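Local coordinates for protein CrRbcX-IIa (Chlamydomonas reinhardtii, PDB 5BS1) that probably acts as a homodimeric assembly chaperone of Rubisco, assisting the large subunits on their way to the holoenzyme, at residues Met1-Ser7 and Lys16-Leu21; Gly67-Met72 and Leu86-Arg90. All coordinates share one frame. Numbering follows the deposited sequence.

Contact 1: residues Met1-Ser7 and Lys16-Leu21; sequences MHIPADS and KAAVAL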
loop_
_atom_site.group_PDB
_atom_site.type_symbol
_atom_site.label_atom_id
_atom_site.label_comp_id
_atom_site.label_asym_id
_atom_site.label_seq_id
_atom_site.Cartn_x
_atom_site.Cartn_y
_atom_site.Cartn_z
HETATM N N MSE A 1 2.818 -2.200 5.749
HETATM C CA MSE A 1 2.682 -1.532 4.440
HETATM C C MSE A 1 2.394 -0.096 4.734
HETATM O O MSE A 1 1.258 0.289 5.031
HETATM C CB MSE A 1 1.613 -2.255 3.625
HETATM C CG MSE A 1 1.378 -1.642 2.256
HETATM SE SE MSE A 1 0.066 -2.814 1.367
HETATM C CE MSE A 1 0.124 -2.133 -0.452
ATOM N N HIS A 2 3.441 0.707 4.708
ATOM C CA HIS A 2 3.327 2.129 4.916
ATOM C C HIS A 2 3.793 2.815 3.643
ATOM O O HIS A 2 4.991 2.992 3.398
ATOM C CB HIS A 2 4.129 2.567 6.160
ATOM C CG HIS A 2 4.059 4.038 6.427
ATOM N ND1 HIS A 2 5.175 4.842 6.547
ATOM C CD2 HIS A 2 2.994 4.855 6.591
ATOM C CE1 HIS A 2 4.797 6.085 6.787
ATOM N NE2 HIS A 2 3.480 6.121 6.814
ATOM N N ILE A 3 2.841 3.185 2.793
ATOM C CA ILE A 3 3.182 3.608 1.456
ATOM C C ILE A 3 4.053 4.872 1.417
ATOM O O ILE A 3 4.991 4.944 0.614
ATOM C CB ILE A 3 1.925 3.722 0.560
ATOM C CG1 ILE A 3 1.211 2.366 0.479
ATOM C CG2 ILE A 3 2.304 4.244 -0.824
ATOM C CD1 ILE A 3 -0.131 2.448 -0.224
ATOM N N PRO A 4 3.812 5.870 2.293
ATOM C CA PRO A 4 4.697 7.053 2.181
ATOM C C PRO A 4 6.204 6.795 2.339
ATOM O O PRO A 4 6.969 7.627 1.867
ATOM C CB PRO A 4 4.213 7.964 3.292
ATOM C CG PRO A 4 2.778 7.585 3.498
ATOM C CD PRO A 4 2.634 6.133 3.132
ATOM N N ALA A 5 6.599 5.696 2.992
ATOM C CA ALA A 5 7.996 5.325 3.185
ATOM C C ALA A 5 8.577 4.445 2.083
ATOM O O ALA A 5 9.773 4.137 2.119
ATOM C CB ALA A 5 8.156 4.610 4.521
ATOM N N ASP A 6 7.742 3.966 1.165
ATOM C CA ASP A 6 8.183 3.138 0.046
ATOM C C ASP A 6 8.768 3.941 -1.108
ATOM O O ASP A 6 8.653 5.180 -1.171
ATOM C CB ASP A 6 7.058 2.182 -0.424
ATOM C CG ASP A 6 7.063 0.851 0.380
ATOM O OD1 ASP A 6 7.518 0.815 1.542
ATOM O OD2 ASP A 6 6.659 -0.175 -0.166
ATOM N N SER A 7 9.460 3.231 -2.003
ATOM C CA SER A 7 10.178 3.854 -3.116
ATOM C C SER A 7 11.133 4.915 -2.577
ATOM O O SER A 7 11.755 4.764 -1.512
ATOM C CB SER A 7 9.165 4.428 -4.108
ATOM O OG SER A 7 9.735 4.890 -5.336
ATOM N N LYS A 16 4.923 5.345 -5.205
ATOM C CA LYS A 16 5.064 4.753 -3.880
ATOM C C LYS A 16 4.078 3.601 -3.699
ATOM O O LYS A 16 4.474 2.544 -3.224
ATOM C CB LYS A 16 4.890 5.803 -2.782
ATOM C CG LYS A 16 6.012 6.813 -2.749
ATOM C CD LYS A 16 5.903 7.716 -1.526
ATOM C CE LYS A 16 7.070 8.695 -1.481
ATOM N NZ LYS A 16 6.838 9.696 -0.413
ATOM N N ALA A 17 2.832 3.798 -4.100
ATOM C CA ALA A 17 1.818 2.762 -3.996
ATOM C C ALA A 17 2.190 1.562 -4.858
ATOM O O ALA A 17 2.048 0.431 -4.411
ATOM C CB ALA A 17 0.454 3.309 -4.362
ATOM N N ALA A 18 2.678 1.811 -6.060
ATOM C CA ALA A 18 3.063 0.713 -6.986
ATOM C C ALA A 18 4.169 -0.131 -6.374
ATOM O O ALA A 18 4.098 -1.351 -6.386
ATOM C CB ALA A 18 3.471 1.283 -8.336
ATOM N N VAL A 19 5.179 0.512 -5.820
ATOM C CA VAL A 19 6.311 -0.231 -5.208
ATOM C C VAL A 19 5.869 -0.994 -3.960
ATOM O O VAL A 19 6.249 -2.136 -3.737
ATOM C CB VAL A 19 7.501 0.708 -4.951
ATOM C CG1 VAL A 19 8.604 -0.030 -4.236
ATOM C CG2 VAL A 19 7.984 1.251 -6.288
ATOM N N ALA A 20 5.007 -0.369 -3.162
ATOM C CA ALA A 20 4.440 -1.033 -1.991
ATOM C C ALA A 20 3.635 -2.260 -2.415
ATOM O O ALA A 20 3.711 -3.321 -1.784
ATOM C CB ALA A 20 3.563 -0.071 -1.228
ATOM N N LEU A 21 2.855 -2.124 -3.475
ATOM C CA LEU A 21 2.066 -3.264 -4.000
ATOM C C LEU A 21 2.999 -4.373 -4.477
ATOM O O LEU A 21 2.743 -5.553 -4.225
ATOM C CB LEU A 21 1.135 -2.858 -5.140
ATOM C CG LEU A 21 -0.100 -2.059 -4.737
ATOM C CD1 LEU A 21 -0.739 -1.485 -5.964
ATOM C CD2 LEU A 21 -1.083 -2.887 -3.935
#
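How an N-terminal tail can fold back on the helix it precedes is well illustrated here, with Lys16, Ala20 and Ile3 contributing the most buried surface. Lys16 extends its side chain along the tail, all chi angles beyond chi1 near 180°, until NZ donates a hydrogen bond to Pro4 O at 3.1 Å; on the way its CG passes Asp6 O at 3.5 Å. Pro4 O belongs to a short 3-10 turn, residues Ile3-Ala5, in which Asp6 N is hydrogen-bonded to Ile3 O (3.0 Å). The CG2 methyl of Ile3 presses on the helix backbone, 3.3 Å from Ala17 N, while its CG1 lies 3.8 Å from Ala20 CB. In the all-helical RbcX fold this helix, 13-38, is the first, and the tail covers one of its flanks close to the second subunit, whose Phe27 packs on Pro4. Ala20, one helical turn beyond Lys16, is small enough for Asp6 to come close: OD2 sits 3.0 Å from Ala20 CA, yet its angle to Ala20 N is too poor for a hydrogen bond. The extended selenomethionine Met1 reaches past Ala20 to place CE 3.8 Å from Leu21 CD2, and Ser7 CB meets Val19 CG2 at 4.0 Å.

Contact 2: residues Gly67-Met72 and Leu86-Arg90; sequences GGDEWM and LMEVR
A buried arginine between two helices shows how a charged group can be accommodated inside a helical bundle. Gly67 and Gly68 both have positive phi (66° and 89°); Gly68 is the N-cap of helix 69-78, whose first turn is closed by Met72 N to Gly68 O at 2.9 Å. Residues 86-90 are regular helix; the nearest CA atoms, of Met72 and Met87, are 8.1 Å apart, against 10.2 Å for Gly68 and Arg90. Arg90 takes chi1 p (77°), then chi2 and chi3 t, so that NH2 and NH1 both donate to Asp69 OD1, at 3.0 and 3.1 Å, in a salt bridge at the guanidinium edge. Asp69 (chi1 m) pairs its OD2 with Arg22 of helix 13-38. The salt bridge lies in the helical bundle of RbcX, beside the dimer interface: Arg90 NH2 also hydrogen-bonds Asn114 of the second subunit. Selenomethionine Met72 (t, p, p) curls CE over one guanidinium face, 3.8 Å from both Arg90 NE and Leu86 CB, while its CG lies 4.0 Å from CG of Met87 (m, t, m). Trp71, chi1 t and chi2 88°, brings CH2 to 4.0 Å from CD1 of Leu86 (m, t); its NE1 is hydrogen-bonded to Phe58 O.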
loop_
_atom_site.group_PDB
_atom_site.type_symbol
_atom_site.label_atom_id
_atom_site.label_comp_id
_atom_site.label_asym_id
_atom_site.label_seq_id
_atom_site.Cartn_x
_atom_site.Cartn_y
_atom_site.Cartn_z
ATOM N N GLY A 67 10.350 -3.262 -3.851
ATOM C CA GLY A 67 9.288 -4.121 -4.331
ATOM C C GLY A 67 9.552 -5.601 -4.094
ATOM O O GLY A 67 8.923 -6.430 -4.734
ATOM N N GLY A 68 10.451 -5.926 -3.153
ATOM C CA GLY A 68 10.830 -7.315 -2.857
ATOM C C GLY A 68 11.988 -7.864 -3.666
ATOM O O GLY A 68 12.317 -9.034 -3.573
ATOM N N ASP A 69 12.651 -7.016 -4.439
ATOM C CA ASP A 69 13.653 -7.537 -5.405
ATOM C C ASP A 69 15.015 -7.848 -4.787
ATOM O O ASP A 69 15.674 -8.767 -5.245
ATOM C CB ASP A 69 13.805 -6.589 -6.581
ATOM C CG ASP A 69 12.515 -6.421 -7.364
ATOM O OD1 ASP A 69 11.694 -7.364 -7.406
ATOM O OD2 ASP A 69 12.342 -5.361 -7.976
ATOM N N GLU A 70 15.413 -7.096 -3.769
ATOM C CA GLU A 70 16.620 -7.432 -2.999
ATOM C C GLU A 70 16.444 -8.792 -2.305
ATOM O O GLU A 70 17.344 -9.646 -2.345
ATOM C CB GLU A 70 16.919 -6.349 -1.960
ATOM C CG GLU A 70 18.225 -6.570 -1.206
ATOM C CD GLU A 70 18.565 -5.490 -0.195
ATOM O OE1 GLU A 70 17.662 -4.896 0.424
ATOM O OE2 GLU A 70 19.772 -5.286 0.016
ATOM N N TRP A 71 15.283 -8.962 -1.694
ATOM C CA TRP A 71 14.893 -10.246 -1.095
ATOM C C TRP A 71 14.925 -11.365 -2.136
ATOM O O TRP A 71 15.472 -12.432 -1.907
ATOM C CB TRP A 71 13.525 -10.101 -0.459
ATOM C CG TRP A 71 13.034 -11.298 0.325
ATOM C CD1 TRP A 71 13.265 -11.564 1.640
ATOM C CD2 TRP A 71 12.161 -12.323 -0.141
ATOM N NE1 TRP A 71 12.642 -12.746 2.017
ATOM C CE2 TRP A 71 11.944 -13.218 0.939
ATOM C CE3 TRP A 71 11.569 -12.601 -1.376
ATOM C CZ2 TRP A 71 11.142 -14.339 0.825
ATOM C CZ3 TRP A 71 10.761 -13.717 -1.484
ATOM C CH2 TRP A 71 10.554 -14.570 -0.398
HETATM N N MSE A 72 14.354 -11.107 -3.307
HETATM C CA MSE A 72 14.270 -12.135 -4.333
HETATM C C MSE A 72 15.659 -12.510 -4.835
HETATM O O MSE A 72 15.911 -13.664 -5.105
HETATM C CB MSE A 72 13.381 -11.648 -5.485
HETATM C CG MSE A 72 13.086 -12.766 -6.481
HETATM SE SE MSE A 72 12.008 -14.194 -5.691
HETATM C CE MSE A 72 10.342 -13.181 -5.738
ATOM N N LEU A 86 8.697 -18.384 -7.087
ATOM C CA LEU A 86 8.182 -17.185 -6.407
ATOM C C LEU A 86 7.956 -16.079 -7.443
ATOM O O LEU A 86 6.971 -15.362 -7.356
ATOM C CB LEU A 86 9.154 -16.719 -5.351
ATOM C CG LEU A 86 9.262 -17.601 -4.110
ATOM C CD1 LEU A 86 10.510 -17.251 -3.318
ATOM C CD2 LEU A 86 8.006 -17.484 -3.255
HETATM N N MSE A 87 8.886 -15.950 -8.387
HETATM C CA MSE A 87 8.761 -14.954 -9.484
HETATM C C MSE A 87 7.548 -15.216 -10.336
HETATM O O MSE A 87 6.818 -14.297 -10.666
HETATM C CB MSE A 87 10.027 -14.950 -10.335
HETATM C CG MSE A 87 11.044 -14.124 -9.579
HETATM SE SE MSE A 87 12.693 -13.672 -10.549
HETATM C CE MSE A 87 13.231 -15.463 -10.114
ATOM N N GLU A 88 7.317 -16.481 -10.694
ATOM C CA GLU A 88 6.176 -16.874 -11.504
ATOM C C GLU A 88 4.877 -16.488 -10.781
ATOM O O GLU A 88 3.947 -15.954 -11.385
ATOM C CB GLU A 88 6.248 -18.398 -11.770
ATOM C CG GLU A 88 5.034 -19.070 -12.395
ATOM C CD GLU A 88 5.274 -20.566 -12.686
ATOM O OE1 GLU A 88 5.854 -21.302 -11.840
ATOM O OE2 GLU A 88 4.900 -21.022 -13.786
ATOM N N VAL A 89 4.803 -16.845 -9.504
ATOM C CA VAL A 89 3.577 -16.646 -8.730
ATOM C C VAL A 89 3.289 -15.145 -8.556
ATOM O O VAL A 89 2.143 -14.707 -8.695
ATOM C CB VAL A 89 3.623 -17.423 -7.399
ATOM C CG1 VAL A 89 2.451 -17.071 -6.499
ATOM C CG2 VAL A 89 3.625 -18.922 -7.670
ATOM N N ARG A 90 4.296 -14.353 -8.233
ATOM C CA ARG A 90 4.050 -12.926 -8.016
ATOM C C ARG A 90 3.657 -12.216 -9.315
ATOM O O ARG A 90 2.884 -11.265 -9.284
ATOM C CB ARG A 90 5.207 -12.217 -7.309
ATOM C CG ARG A 90 6.409 -11.902 -8.188
ATOM C CD ARG A 90 7.500 -11.228 -7.389
ATOM N NE ARG A 90 8.648 -10.892 -8.211
ATOM C CZ ARG A 90 9.646 -10.084 -7.839
ATOM N NH1 ARG A 90 9.656 -9.522 -6.649
ATOM N NH2 ARG A 90 10.669 -9.859 -8.662
#

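The two contacts follow one another along the chain: contact 1 is complete by residue 21, well before contact 2 opens at Gly67. Their centres lie 15 Å apart, yet they meet where Val19 CG1 comes within 3.7 Å of Gly67 N. Helix 13-38 joins them. It supplies one half of contact 1, and farther along it Arg22, Thr26 and Ala29 meet residues of contact 2, where helices 69-78 and 80-96 pair. A single long helix thus carries the N-terminal tail near its start and the helical pair farther on. Both sites also touch the second subunit, so the packing within each chain is continuous with the dimer of this presumed Rubisco-assembly chaperone.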